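Local coordinates for uncharacterized protein (Bacteroides fragilis, PDB 3NNG) that is of unknown function but folds as an F5/8 type C domain of the galactose-binding clan, holds a calcium ion and may bind carbohydrate, at residues V17-W22 against E153-E158; C26-A31 against F52-A57; G45-T50 against V79-A84; V72-F77 against P133-F138; S93-V98 against N141-D146. The protein carries 1 engineered substitution. All blocks are in the same frame, centred on the assembly; numbering follows the deposited sequence.

All five contacts lie within one F5/8 type C domain, a largely antiparallel beta-sandwich. Contact 1 joins chain near the N-terminus to the last strand; contacts 2 to 5 fall between its segments in sequence. Segments of contacts 2 and 3, 3 and 4, and 4 and 5 alternate, whereas contact 2 closes before contacts 4 and 5 open. Contacts 1, 2, 4 and 5 reach the same curled sheet. Contacts 1 and 4 (centres about 10 Å apart) meet where strands 71-79 and 148-159 pair. Contacts 4 and 5 (centres about 17 Å apart) share strand 124-144. Contacts 1 and 3 both touch the calcium ion. Contact 2 lies across the chain's centre from contact 4, centres about 24 Å apart.

Contact 1: residues V17-W22 against E153-E158; sequences VDRSAW and EINLYE. Engineered in segment 153-158: Glu158 (natural residue Val). With CA (calcium ion), chain C.
Part of the F5/8 type C beta-sandwich, loop 17-22, with a type I turn from Arg19 to Trp22, lies along segment 153-158. Charge pairing centres on Arg19, whose chain bends at its third torsion (chi3 -63°). Its NH1 makes a salt bridge to Glu153 OE1 at 2.7 Å. That oxygen lies in the guanidinium plane, whereas the carboxylate is turned 82° against it and is met from above its own plane. NH2 adds a weak bond to the same oxygen. Asn155 OD1 lies over one guanidinium face, offset toward its rim and 3.4 Å from Arg19 CZ, with no hydrogen bond to NH1. Glu153 OE2 binds the calcium ion alongside Leu41, Asp44, Glu46, Thr49 and Ala152, so Arg19 is a second-shell residue that positions a metal ligand and may partly offset its charge. Among bonds to main-chain oxygens, Arg19 NH1 also reaches Ile154 O at 2.8 Å, again at the guanidinium edge, and Val17 N meets Leu156 O at 2.8 Å, nearly along the C=O axis. One water accepts from Leu156 N and bonds to Val17 O and Asn155 OD1. Asp18 OD1 takes the N-H of Ser20 in an Asx turn. Packing supplies the rest. The engineered Glu158, salt-bridged to Arg70, crosses Val17 CG2. Deeper in, where Leu156 also touches Leu68, Leu74 and Phe77, its CD2 meets Trp22 CH2 obliquely at 3.8 Å.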
# COMPACT_ATOMS: atom_id res chain seq x y z
N VAL A 17 -7.11 4.10 9.21
CA VAL A 17 -8.07 4.99 8.57
C VAL A 17 -9.15 4.17 7.84
O VAL A 17 -8.82 3.27 7.07
CB VAL A 17 -7.35 5.93 7.56
CG1 VAL A 17 -8.35 6.76 6.75
CG2 VAL A 17 -6.34 6.82 8.28
N ASP A 18 -10.42 4.48 8.10
CA ASP A 18 -11.54 3.81 7.41
C ASP A 18 -11.39 3.97 5.90
O ASP A 18 -11.14 5.07 5.41
CB ASP A 18 -12.88 4.38 7.89
CG ASP A 18 -14.02 4.12 6.89
OD1 ASP A 18 -14.12 2.99 6.37
OD2 ASP A 18 -14.83 5.04 6.63
N ARG A 19 -11.57 2.86 5.17
CA ARG A 19 -11.20 2.80 3.75
C ARG A 19 -12.40 2.75 2.79
O ARG A 19 -12.24 2.84 1.57
CB ARG A 19 -10.28 1.59 3.50
CG ARG A 19 -8.96 1.61 4.27
CD ARG A 19 -8.22 0.28 4.23
NE ARG A 19 -8.98 -0.79 4.86
CZ ARG A 19 -8.58 -2.06 4.96
NH1 ARG A 19 -7.39 -2.44 4.47
NH2 ARG A 19 -9.36 -2.95 5.56
N SER A 20 -13.59 2.61 3.35
CA SER A 20 -14.79 2.31 2.55
C SER A 20 -15.14 3.36 1.49
O SER A 20 -15.89 3.08 0.57
CB SER A 20 -16.00 2.09 3.45
OG SER A 20 -16.32 3.29 4.13
N ALA A 21 -14.62 4.58 1.63
CA ALA A 21 -14.90 5.61 0.64
C ALA A 21 -13.67 5.97 -0.17
O ALA A 21 -13.68 6.89 -0.98
CB ALA A 21 -15.51 6.87 1.31
N TRP A 22 -12.58 5.24 0.06
CA TRP A 22 -11.40 5.36 -0.79
C TRP A 22 -11.68 5.01 -2.25
O TRP A 22 -12.55 4.19 -2.57
CB TRP A 22 -10.29 4.45 -0.26
CG TRP A 22 -9.66 4.96 0.98
CD1 TRP A 22 -10.07 6.04 1.74
CD2 TRP A 22 -8.50 4.43 1.62
NE1 TRP A 22 -9.22 6.19 2.82
CE2 TRP A 22 -8.26 5.22 2.77
CE3 TRP A 22 -7.64 3.36 1.33
CZ2 TRP A 22 -7.19 4.98 3.61
CZ3 TRP A 22 -6.59 3.12 2.17
CH2 TRP A 22 -6.37 3.92 3.30
N GLU A 153 -3.64 -6.85 2.12
CA GLU A 153 -4.23 -5.79 2.92
C GLU A 153 -3.23 -4.68 3.12
O GLU A 153 -2.13 -4.93 3.60
CB GLU A 153 -4.66 -6.35 4.28
CG GLU A 153 -5.97 -7.11 4.19
CD GLU A 153 -7.11 -6.18 3.78
OE1 GLU A 153 -7.31 -5.16 4.46
OE2 GLU A 153 -7.80 -6.47 2.79
N ILE A 154 -3.62 -3.47 2.74
CA ILE A 154 -2.87 -2.28 3.09
C ILE A 154 -3.73 -1.34 3.93
O ILE A 154 -4.94 -1.23 3.71
CB ILE A 154 -2.38 -1.52 1.86
CG1 ILE A 154 -1.45 -0.39 2.29
CG2 ILE A 154 -3.59 -1.00 1.03
CD1 ILE A 154 -0.65 0.20 1.14
N ASN A 155 -3.11 -0.68 4.89
CA ASN A 155 -3.79 0.29 5.73
C ASN A 155 -2.96 1.55 5.86
O ASN A 155 -1.74 1.50 5.74
CB ASN A 155 -4.03 -0.29 7.12
CG ASN A 155 -5.21 -1.23 7.15
OD1 ASN A 155 -6.36 -0.80 7.21
ND2 ASN A 155 -4.93 -2.53 7.07
N LEU A 156 -3.63 2.67 6.09
CA LEU A 156 -2.93 3.90 6.41
C LEU A 156 -3.34 4.28 7.82
O LEU A 156 -4.47 3.99 8.24
CB LEU A 156 -3.31 5.02 5.42
CG LEU A 156 -2.46 5.23 4.17
CD1 LEU A 156 -1.98 3.92 3.56
CD2 LEU A 156 -3.23 6.08 3.11
N TYR A 157 -2.44 4.92 8.56
CA TYR A 157 -2.69 5.23 9.98
C TYR A 157 -2.57 6.72 10.29
O TYR A 157 -1.81 7.46 9.64
CB TYR A 157 -1.73 4.44 10.88
CG TYR A 157 -1.89 2.94 10.71
CD1 TYR A 157 -1.13 2.25 9.79
CD2 TYR A 157 -2.84 2.24 11.45
CE1 TYR A 157 -1.28 0.88 9.62
CE2 TYR A 157 -3.01 0.87 11.28
CZ TYR A 157 -2.22 0.19 10.36
OH TYR A 157 -2.36 -1.17 10.16
N GLU A 158 -3.33 7.13 11.30
CA GLU A 158 -3.28 8.49 11.81
C GLU A 158 -3.26 8.39 13.34
O GLU A 158 -3.63 7.36 13.90
CB GLU A 158 -4.50 9.28 11.35
CG GLU A 158 -5.79 8.80 11.98
CD GLU A 158 -7.02 9.41 11.33
OE1 GLU A 158 -6.95 10.57 10.87
OE2 GLU A 158 -8.07 8.72 11.28
CA CA C . -7.79 -8.33 0.90
O HOH W 1 -6.47 2.04 6.60

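Contact 2: residues C26-A31 against F52-A57; sequences CSNVYA and FTWGVA
Tyr30 and Phe52 carry the first shell. Their side chains run side by side in the same direction, and the edge of Phe52 meets the face of Tyr30 in a T-shaped pair with ring planes at 77° and centroids 5.4 Å apart. Phe52 CD2 comes within 3.8 Å of Tyr30 CG. Both side chains have CG anti to the backbone N (chi1 -176° for Tyr30 and -166° for Phe52), which sends the rings off together. Trp54 completes an aromatic cluster: its six-membered ring is oblique to Tyr30, and its outer atoms come obliquely to the loop backbone, CZ3 3.4 Å from Val29 O and CH2 3.5 Å from Ala31 N. Asn28 CB comes to the indole edge near CE3. Behind the rings, Tyr30 N donates to Phe52 O at 3.0 Å on an in-plane lone pair, which ties the loop to the strand where the aromatic pair starts. One residue on, Thr53 OG1 lies 3.0 Å from Asn28 O in a weak and unsettled hydrogen bond. Beside it, a water joins Ser27 OG, Thr53 OG1 and Trp54 O. Farther out, Tyr37 of helix 34-37 meets Tyr30 edge-to-face, Tyr85 lies against Phe52 and Tyr148 against Trp54. The loop after strand 23-26 is thereby held across the end of strand 51-54, just before helix 56-59, for which Gly55 is the N-cap.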
# COMPACT_ATOMS: atom_id res chain seq x y z
N CYS A 26 -4.33 0.90 -9.58
CA CYS A 26 -3.00 0.31 -9.62
C CYS A 26 -2.44 0.33 -11.03
O CYS A 26 -3.15 0.63 -11.99
CB CYS A 26 -3.02 -1.14 -9.17
SG CYS A 26 -4.08 -2.18 -10.22
N SER A 27 -1.17 -0.03 -11.15
CA SER A 27 -0.47 -0.02 -12.42
C SER A 27 -1.07 -1.02 -13.40
O SER A 27 -1.31 -0.70 -14.56
CB SER A 27 0.99 -0.36 -12.16
OG SER A 27 1.08 -1.56 -11.42
N ASN A 28 -1.33 -2.23 -12.91
CA ASN A 28 -1.81 -3.34 -13.74
C ASN A 28 -2.52 -4.31 -12.82
O ASN A 28 -2.26 -4.34 -11.61
CB ASN A 28 -0.63 -4.08 -14.41
CG ASN A 28 0.00 -3.29 -15.53
OD1 ASN A 28 1.17 -2.88 -15.44
ND2 ASN A 28 -0.76 -3.06 -16.60
N VAL A 29 -3.44 -5.10 -13.38
CA VAL A 29 -4.06 -6.17 -12.61
C VAL A 29 -3.59 -7.49 -13.19
O VAL A 29 -3.69 -7.70 -14.40
CB VAL A 29 -5.60 -6.11 -12.66
CG1 VAL A 29 -6.20 -7.33 -11.97
CG2 VAL A 29 -6.12 -4.82 -12.01
N TYR A 30 -3.05 -8.37 -12.35
CA TYR A 30 -2.53 -9.63 -12.87
C TYR A 30 -3.59 -10.35 -13.72
O TYR A 30 -4.76 -10.43 -13.34
CB TYR A 30 -2.04 -10.52 -11.75
CG TYR A 30 -1.40 -11.80 -12.27
CD1 TYR A 30 -0.13 -11.78 -12.84
CD2 TYR A 30 -2.07 -13.01 -12.20
CE1 TYR A 30 0.45 -12.94 -13.33
CE2 TYR A 30 -1.50 -14.17 -12.69
CZ TYR A 30 -0.24 -14.13 -13.24
OH TYR A 30 0.33 -15.28 -13.72
N ALA A 31 -3.19 -10.87 -14.88
CA ALA A 31 -4.08 -11.66 -15.73
C ALA A 31 -5.28 -10.84 -16.16
O ALA A 31 -6.31 -11.38 -16.58
CB ALA A 31 -4.55 -12.93 -14.98
N PHE A 52 -2.60 -8.13 -6.91
CA PHE A 52 -1.41 -8.82 -7.40
C PHE A 52 -1.14 -8.31 -8.80
O PHE A 52 -2.07 -8.06 -9.55
CB PHE A 52 -1.61 -10.34 -7.39
CG PHE A 52 -0.33 -11.11 -7.57
CD1 PHE A 52 0.58 -11.24 -6.51
CD2 PHE A 52 -0.02 -11.71 -8.78
CE1 PHE A 52 1.78 -11.96 -6.67
CE2 PHE A 52 1.18 -12.45 -8.95
CZ PHE A 52 2.08 -12.56 -7.89
N THR A 53 0.13 -8.16 -9.14
CA THR A 53 0.45 -7.55 -10.42
C THR A 53 1.85 -7.93 -10.91
O THR A 53 2.58 -8.66 -10.24
CB THR A 53 0.40 -6.02 -10.27
OG1 THR A 53 0.59 -5.39 -11.54
CG2 THR A 53 1.47 -5.57 -9.30
N TRP A 54 2.19 -7.44 -12.09
CA TRP A 54 3.54 -7.52 -12.62
C TRP A 54 4.45 -6.56 -11.87
O TRP A 54 4.03 -5.44 -11.55
CB TRP A 54 3.54 -7.13 -14.10
CG TRP A 54 3.01 -8.19 -15.00
CD1 TRP A 54 3.73 -9.21 -15.57
CD2 TRP A 54 1.67 -8.34 -15.46
NE1 TRP A 54 2.91 -9.99 -16.33
CE2 TRP A 54 1.64 -9.48 -16.30
CE3 TRP A 54 0.48 -7.63 -15.24
CZ2 TRP A 54 0.47 -9.93 -16.92
CZ3 TRP A 54 -0.68 -8.08 -15.86
CH2 TRP A 54 -0.68 -9.22 -16.68
N GLY A 55 5.68 -6.99 -11.61
CA GLY A 55 6.70 -6.16 -10.99
C GLY A 55 7.28 -5.17 -11.98
O GLY A 55 6.91 -5.20 -13.15
N VAL A 56 8.16 -4.29 -11.54
CA VAL A 56 8.72 -3.26 -12.43
C VAL A 56 9.53 -3.83 -13.58
O VAL A 56 9.65 -3.19 -14.62
CB VAL A 56 9.61 -2.26 -11.69
CG1 VAL A 56 8.81 -1.45 -10.68
CG2 VAL A 56 10.78 -2.97 -11.00
N ALA A 57 10.12 -5.01 -13.40
CA ALA A 57 11.06 -5.53 -14.40
C ALA A 57 10.33 -5.96 -15.65
O ALA A 57 10.84 -5.81 -16.77
CB ALA A 57 11.83 -6.71 -13.83
O HOH W 2 2.43 -3.47 -12.77

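Contact 3: residues G45-T50 against V79-A84; sequences GEINTT and VTKQSA. With CA (calcium ion), chain C.
Ile47 and Thr50 reach across to residues 80-84 from two places on the calcium-binding loop. Ile47, with CG1 anti to the backbone N (chi1 -170°), brings its tip obliquely against Thr80: CD1 lies 3.7 Å from Thr80 CB. The extended chain of Lys81 passes over Ile47 at about a right angle, its CE 3.8 Å from Ile47 CG1. Thr50 and Gln82 instead lie side by side, pointing the same way, so that Thr50 OG1 rests on Gln82 CB. The other branch, CG2, touches Ala84 CB at 3.6 Å. Between these two patches Ser83 turns its hydroxyl back between its own N and carbonyl carbon (chi1 56°) and donates to Ile47 O at 2.9 Å, on an in-plane lone pair. A water donates to Asn48 O and Ser83 O, closing the polar link beside it. Gln82, folded at its second torsion (chi2 77°), accepts the N-H of Ala84 on OE1 and so ties itself to the backbone two residues on. In the calcium-binding loop, Glu46 OE1 takes the N-H of Asn48 through its anti lone pair within the type I turn from Glu46 to Thr49. That turn presents Glu46 O at 2.4 Å and Thr49 O at 2.5 Å to the calcium ion, with Thr49 OG1 as a further ligand. Leu41, Asp44, Ala152 and Glu153 complete the site, consistent with the structural calcium of other F5/8 type C domains.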
# COMPACT_ATOMS: atom_id res chain seq x y z
N GLY A 45 -10.46 -5.84 3.84
CA GLY A 45 -10.42 -6.42 5.17
C GLY A 45 -10.15 -7.91 5.23
O GLY A 45 -10.15 -8.49 6.31
N GLU A 46 -9.90 -8.53 4.07
CA GLU A 46 -9.77 -9.98 3.99
C GLU A 46 -8.36 -10.43 3.58
O GLU A 46 -7.85 -10.02 2.54
CB GLU A 46 -10.80 -10.52 2.99
CG GLU A 46 -10.61 -11.99 2.62
CD GLU A 46 -10.74 -12.90 3.83
OE1 GLU A 46 -9.83 -13.72 4.08
OE2 GLU A 46 -11.76 -12.77 4.55
N ILE A 47 -7.73 -11.29 4.36
CA ILE A 47 -6.35 -11.70 4.04
C ILE A 47 -6.28 -12.55 2.78
O ILE A 47 -5.26 -12.57 2.07
CB ILE A 47 -5.65 -12.41 5.24
CG1 ILE A 47 -4.16 -12.59 4.96
CG2 ILE A 47 -6.34 -13.75 5.58
CD1 ILE A 47 -3.31 -11.32 5.17
N ASN A 48 -7.37 -13.24 2.47
CA ASN A 48 -7.37 -14.20 1.38
C ASN A 48 -7.72 -13.64 0.02
O ASN A 48 -7.76 -14.36 -0.97
CB ASN A 48 -8.25 -15.40 1.72
CG ASN A 48 -7.56 -16.37 2.66
OD1 ASN A 48 -6.46 -16.85 2.37
ND2 ASN A 48 -8.18 -16.64 3.81
N THR A 49 -7.97 -12.33 -0.04
CA THR A 49 -8.12 -11.67 -1.34
C THR A 49 -6.97 -10.70 -1.46
O THR A 49 -6.57 -10.07 -0.48
CB THR A 49 -9.45 -10.94 -1.45
OG1 THR A 49 -9.52 -9.94 -0.42
CG2 THR A 49 -10.64 -11.92 -1.27
N THR A 50 -6.40 -10.56 -2.65
CA THR A 50 -5.21 -9.76 -2.74
C THR A 50 -5.13 -9.00 -4.05
O THR A 50 -5.65 -9.45 -5.08
CB THR A 50 -3.96 -10.65 -2.60
OG1 THR A 50 -2.77 -9.85 -2.61
CG2 THR A 50 -3.92 -11.64 -3.75
N VAL A 79 1.38 -3.21 5.36
CA VAL A 79 1.04 -4.15 4.31
C VAL A 79 1.17 -5.57 4.86
O VAL A 79 1.88 -5.80 5.84
CB VAL A 79 1.94 -3.93 3.05
CG1 VAL A 79 1.70 -2.54 2.47
CG2 VAL A 79 3.42 -4.09 3.39
N THR A 80 0.46 -6.51 4.24
CA THR A 80 0.56 -7.93 4.58
C THR A 80 1.21 -8.69 3.43
O THR A 80 1.59 -8.10 2.42
CB THR A 80 -0.84 -8.54 4.81
OG1 THR A 80 -1.61 -8.43 3.61
CG2 THR A 80 -1.58 -7.81 5.96
N LYS A 81 1.36 -10.00 3.59
CA LYS A 81 1.66 -10.84 2.43
C LYS A 81 0.61 -10.61 1.34
O LYS A 81 -0.48 -10.10 1.62
CB LYS A 81 1.60 -12.32 2.84
CG LYS A 81 0.22 -12.74 3.36
CD LYS A 81 0.15 -14.27 3.46
CE LYS A 81 -1.21 -14.71 3.99
NZ LYS A 81 -1.31 -16.19 4.08
N GLN A 82 0.94 -10.96 0.11
CA GLN A 82 -0.09 -11.20 -0.89
C GLN A 82 -0.45 -12.68 -0.78
O GLN A 82 0.37 -13.49 -0.34
CB GLN A 82 0.40 -10.89 -2.32
CG GLN A 82 1.73 -11.53 -2.71
CD GLN A 82 1.60 -13.01 -3.06
OE1 GLN A 82 0.60 -13.44 -3.65
NE2 GLN A 82 2.61 -13.80 -2.70
N SER A 83 -1.67 -13.03 -1.17
CA SER A 83 -2.13 -14.41 -0.98
C SER A 83 -2.53 -15.07 -2.29
O SER A 83 -3.36 -15.97 -2.30
CB SER A 83 -3.31 -14.45 0.00
OG SER A 83 -4.36 -13.60 -0.45
N ALA A 84 -1.94 -14.62 -3.39
CA ALA A 84 -2.25 -15.17 -4.71
C ALA A 84 -1.31 -16.32 -5.03
O ALA A 84 -1.73 -17.36 -5.56
CB ALA A 84 -2.13 -14.09 -5.77
CA CA C . -7.79 -8.33 0.90
O HOH W 3 -5.92 -15.99 -2.35

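Contact 4: residues V72-F77 against P133-F138; sequences VTLTGF and PNVKEF
Strand 72-77 and segment 133-138 pair antiparallel at one end only, where the chain turns a corner at Pro133 and Asn134. Val72 and Val135 form a hydrogen-bonded pair: Val135 N donates to Val72 O at 2.9 Å, and Val72 N to Val135 O at 3.2 Å. Asn134 and Val135 both face Val72, a G1 beta bulge, and Asn134 has the positive phi of that motif. Beyond it these strands of the beta-sandwich diverge, their directions 55° apart, and Leu74, Phe77 and Phe138 make the contact. At the bulge, Thr73 lies obliquely across Pro133, its OG1 3.4 Å from Pro133 CA. Leu74, with CG anti to the backbone N, sets CB against Val135 CG2 and carries CD2 to the edge of the Phe138 ring, 3.8 Å from Phe138 CD2. Leu156 of strand 148-159 and Ile96 of strand 93-100 extend this apolar interior. Phe77 holds CG in the crowded position between its own backbone N and carbonyl carbon (chi1 70°), and Phe138 comes to it at about a right angle. The two make an edge-to-face pair, planes at 61°, in which Phe138 CZ lies over one face of Phe77, offset toward the rim and 4.0 Å from Phe77 CG.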
# COMPACT_ATOMS: atom_id res chain seq x y z
N VAL A 72 -5.78 12.80 5.67
CA VAL A 72 -5.31 12.52 7.01
C VAL A 72 -3.89 13.00 7.23
O VAL A 72 -3.11 13.17 6.30
CB VAL A 72 -5.38 11.02 7.36
CG1 VAL A 72 -6.72 10.41 6.93
CG2 VAL A 72 -4.22 10.26 6.72
N THR A 73 -3.57 13.22 8.50
CA THR A 73 -2.19 13.43 8.87
C THR A 73 -1.56 12.04 8.99
O THR A 73 -1.76 11.34 9.98
CB THR A 73 -2.12 14.24 10.16
OG1 THR A 73 -2.67 15.54 9.89
CG2 THR A 73 -0.68 14.39 10.64
N LEU A 74 -0.83 11.64 7.95
CA LEU A 74 -0.38 10.26 7.80
C LEU A 74 0.80 9.91 8.68
O LEU A 74 1.88 10.48 8.52
CB LEU A 74 -0.01 10.01 6.33
CG LEU A 74 0.47 8.61 5.97
CD1 LEU A 74 -0.61 7.60 6.36
CD2 LEU A 74 0.80 8.53 4.48
N THR A 75 0.61 8.96 9.60
CA THR A 75 1.68 8.56 10.52
C THR A 75 2.44 7.31 10.05
O THR A 75 3.53 7.02 10.53
CB THR A 75 1.17 8.37 11.97
OG1 THR A 75 2.30 8.19 12.85
CG2 THR A 75 0.25 7.16 12.09
N GLY A 76 1.87 6.57 9.12
CA GLY A 76 2.55 5.41 8.59
C GLY A 76 1.57 4.56 7.80
O GLY A 76 0.42 4.95 7.62
N PHE A 77 2.03 3.40 7.33
CA PHE A 77 1.13 2.47 6.68
C PHE A 77 1.57 1.05 7.00
O PHE A 77 2.62 0.83 7.62
CB PHE A 77 1.13 2.72 5.17
CG PHE A 77 2.40 2.33 4.49
CD1 PHE A 77 3.50 3.18 4.51
CD2 PHE A 77 2.51 1.11 3.86
CE1 PHE A 77 4.69 2.82 3.89
CE2 PHE A 77 3.69 0.73 3.25
CZ PHE A 77 4.78 1.59 3.26
N PRO A 133 0.75 15.89 7.19
CA PRO A 133 -0.60 16.46 7.29
C PRO A 133 -1.31 16.58 5.94
O PRO A 133 -0.65 16.78 4.91
CB PRO A 133 -0.35 17.86 7.87
CG PRO A 133 1.04 17.80 8.48
CD PRO A 133 1.80 16.85 7.59
N ASN A 134 -2.63 16.44 5.95
CA ASN A 134 -3.49 16.65 4.77
C ASN A 134 -3.20 15.77 3.55
O ASN A 134 -3.33 16.23 2.41
CB ASN A 134 -3.50 18.13 4.34
CG ASN A 134 -3.64 19.10 5.51
OD1 ASN A 134 -4.50 18.94 6.38
ND2 ASN A 134 -2.78 20.12 5.53
N VAL A 135 -2.82 14.52 3.76
CA VAL A 135 -2.61 13.63 2.62
C VAL A 135 -3.96 13.32 1.97
O VAL A 135 -4.86 12.78 2.62
CB VAL A 135 -1.90 12.33 3.03
CG1 VAL A 135 -1.96 11.33 1.89
CG2 VAL A 135 -0.42 12.62 3.40
N LYS A 136 -4.11 13.69 0.70
CA LYS A 136 -5.36 13.42 -0.03
C LYS A 136 -5.22 12.21 -0.95
O LYS A 136 -6.18 11.48 -1.19
CB LYS A 136 -5.81 14.64 -0.84
CG LYS A 136 -7.17 14.52 -1.55
CD LYS A 136 -8.26 14.13 -0.57
CE LYS A 136 -9.65 14.45 -1.08
NZ LYS A 136 -10.16 13.58 -2.16
N GLU A 137 -4.00 11.98 -1.44
CA GLU A 137 -3.71 10.84 -2.31
C GLU A 137 -2.39 10.15 -1.88
O GLU A 137 -1.42 10.82 -1.53
CB GLU A 137 -3.62 11.33 -3.76
CG GLU A 137 -3.78 10.25 -4.81
CD GLU A 137 -4.09 10.81 -6.19
OE1 GLU A 137 -4.11 12.07 -6.32
OE2 GLU A 137 -4.31 10.01 -7.14
N PHE A 138 -2.37 8.82 -1.92
CA PHE A 138 -1.22 8.04 -1.48
C PHE A 138 -0.88 7.03 -2.56
O PHE A 138 -1.77 6.33 -3.04
CB PHE A 138 -1.57 7.32 -0.17
CG PHE A 138 -0.57 6.27 0.29
CD1 PHE A 138 -0.57 5.00 -0.25
CD2 PHE A 138 0.31 6.55 1.33
CE1 PHE A 138 0.32 4.03 0.19
CE2 PHE A 138 1.21 5.59 1.78
CZ PHE A 138 1.21 4.32 1.21

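Contact 5: residues S93-V98 against N141-D146; sequences SAEIKV and NCLTPD
Two short backbone bonds join Glu95 and Asn141: Asn141 N donates to Glu95 O at 2.7 Å, nearly along the C=O axis, and Glu95 N returns to Asn141 O at 2.8 Å with an almost straight bond (170°). At the other end the hydroxyls of Ser93 and Thr144 meet tip to tip, OG to OG1 at 2.6 Å. Both oxygens are held in the crowded position between their own N and carbonyl carbon (chi1 59° and 63°), which turns them toward each other. Ser93 N also donates to Thr144 O at 3.0 Å. Ser93 O is gripped twice, by Leu143 N at 2.8 Å and, more distantly, by Thr144 N, each from above the carbonyl plane. Leu143 and Thr144 thus both face Ser93, a classic beta bulge that shifts the register by one. This antiparallel pairing belongs to the F5/8 type C beta-sandwich, and strand 93-100 is bonded along its other edge to strand 107-114. Past the bulge, Ala94 and Cys142 form a non-hydrogen-bonded pair, and Ala94 CA approaches Asn141 O at 3.3 Å in a CH...O contact. Their side chains share the face lined by Ile140, Leu91 and Cys62. Ser93, Glu95, Asn141 and Thr144 point to the other face. There the bent chain of Glu95 crosses Leu143 obliquely, OE1 3.9 Å from Leu143 CD1, while Asn141 crosses the Lys97 chain obliquely, its ND2 4.1 Å from Lys97 CG. Beyond Thr144 the chain leaves the strand through a cis peptide bond to Pro145, and Asp146 packs on Val56 and Ala57 of helix 56-59.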
# COMPACT_ATOMS: atom_id res chain seq x y z
N SER A 93 10.54 -4.34 -0.97
CA SER A 93 10.89 -2.93 -0.80
C SER A 93 9.99 -2.00 -1.62
O SER A 93 9.53 -2.36 -2.71
CB SER A 93 12.36 -2.69 -1.17
OG SER A 93 12.62 -3.07 -2.52
N ALA A 94 9.73 -0.81 -1.10
CA ALA A 94 8.83 0.12 -1.78
C ALA A 94 9.24 1.54 -1.51
O ALA A 94 9.97 1.82 -0.56
CB ALA A 94 7.38 -0.09 -1.32
N GLU A 95 8.72 2.42 -2.35
CA GLU A 95 8.85 3.85 -2.19
C GLU A 95 7.45 4.46 -2.16
O GLU A 95 6.54 3.97 -2.83
CB GLU A 95 9.65 4.43 -3.35
CG GLU A 95 10.16 5.83 -3.12
CD GLU A 95 11.66 5.93 -3.33
OE1 GLU A 95 12.22 5.09 -4.07
OE2 GLU A 95 12.27 6.86 -2.75
N ILE A 96 7.29 5.51 -1.37
CA ILE A 96 5.99 6.15 -1.16
C ILE A 96 5.95 7.57 -1.72
O ILE A 96 6.89 8.33 -1.53
CB ILE A 96 5.65 6.24 0.35
CG1 ILE A 96 5.47 4.84 0.96
CG2 ILE A 96 4.42 7.09 0.59
CD1 ILE A 96 4.41 4.01 0.28
N LYS A 97 4.86 7.92 -2.41
CA LYS A 97 4.57 9.31 -2.76
C LYS A 97 3.19 9.67 -2.25
O LYS A 97 2.27 8.85 -2.30
CB LYS A 97 4.63 9.54 -4.27
CG LYS A 97 5.99 9.24 -4.90
CD LYS A 97 6.08 9.80 -6.32
CE LYS A 97 7.51 10.21 -6.65
NZ LYS A 97 8.50 9.08 -6.64
N VAL A 98 3.04 10.90 -1.76
CA VAL A 98 1.73 11.42 -1.37
C VAL A 98 1.47 12.76 -2.04
O VAL A 98 2.41 13.43 -2.49
CB VAL A 98 1.62 11.62 0.16
CG1 VAL A 98 1.83 10.29 0.87
CG2 VAL A 98 2.65 12.62 0.63
N ASN A 141 4.97 2.82 -4.77
CA ASN A 141 5.71 2.24 -5.89
C ASN A 141 6.55 1.06 -5.40
O ASN A 141 7.51 1.26 -4.64
CB ASN A 141 6.62 3.30 -6.53
CG ASN A 141 5.83 4.39 -7.24
OD1 ASN A 141 4.97 4.09 -8.08
ND2 ASN A 141 6.10 5.65 -6.91
N CYS A 142 6.16 -0.15 -5.81
CA CYS A 142 6.78 -1.37 -5.35
C CYS A 142 8.05 -1.63 -6.15
O CYS A 142 8.00 -1.74 -7.37
CB CYS A 142 5.80 -2.55 -5.46
SG CYS A 142 4.29 -2.23 -4.48
N LEU A 143 9.17 -1.68 -5.44
CA LEU A 143 10.48 -1.84 -6.07
C LEU A 143 10.89 -3.31 -6.23
O LEU A 143 11.24 -3.74 -7.33
CB LEU A 143 11.55 -1.06 -5.29
CG LEU A 143 11.26 0.44 -5.20
CD1 LEU A 143 12.28 1.15 -4.31
CD2 LEU A 143 11.20 1.08 -6.60
N THR A 144 10.86 -4.07 -5.14
CA THR A 144 11.13 -5.50 -5.25
C THR A 144 10.09 -6.28 -4.45
O THR A 144 9.54 -5.75 -3.48
CB THR A 144 12.56 -5.86 -4.74
OG1 THR A 144 12.66 -5.56 -3.35
CG2 THR A 144 13.65 -5.09 -5.51
N PRO A 145 9.81 -7.53 -4.85
CA PRO A 145 10.44 -8.15 -6.02
C PRO A 145 10.03 -7.47 -7.32
O PRO A 145 8.97 -6.84 -7.35
CB PRO A 145 9.93 -9.60 -5.98
CG PRO A 145 8.72 -9.57 -5.14
CD PRO A 145 8.93 -8.46 -4.14
N ASP A 146 10.85 -7.57 -8.37
CA ASP A 146 10.56 -6.87 -9.62
C ASP A 146 9.92 -7.73 -10.71
O ASP A 146 9.67 -7.26 -11.82
CB ASP A 146 11.80 -6.13 -10.16
CG ASP A 146 12.94 -7.06 -10.57
OD1 ASP A 146 12.74 -8.29 -10.70
OD2 ASP A 146 14.06 -6.53 -10.75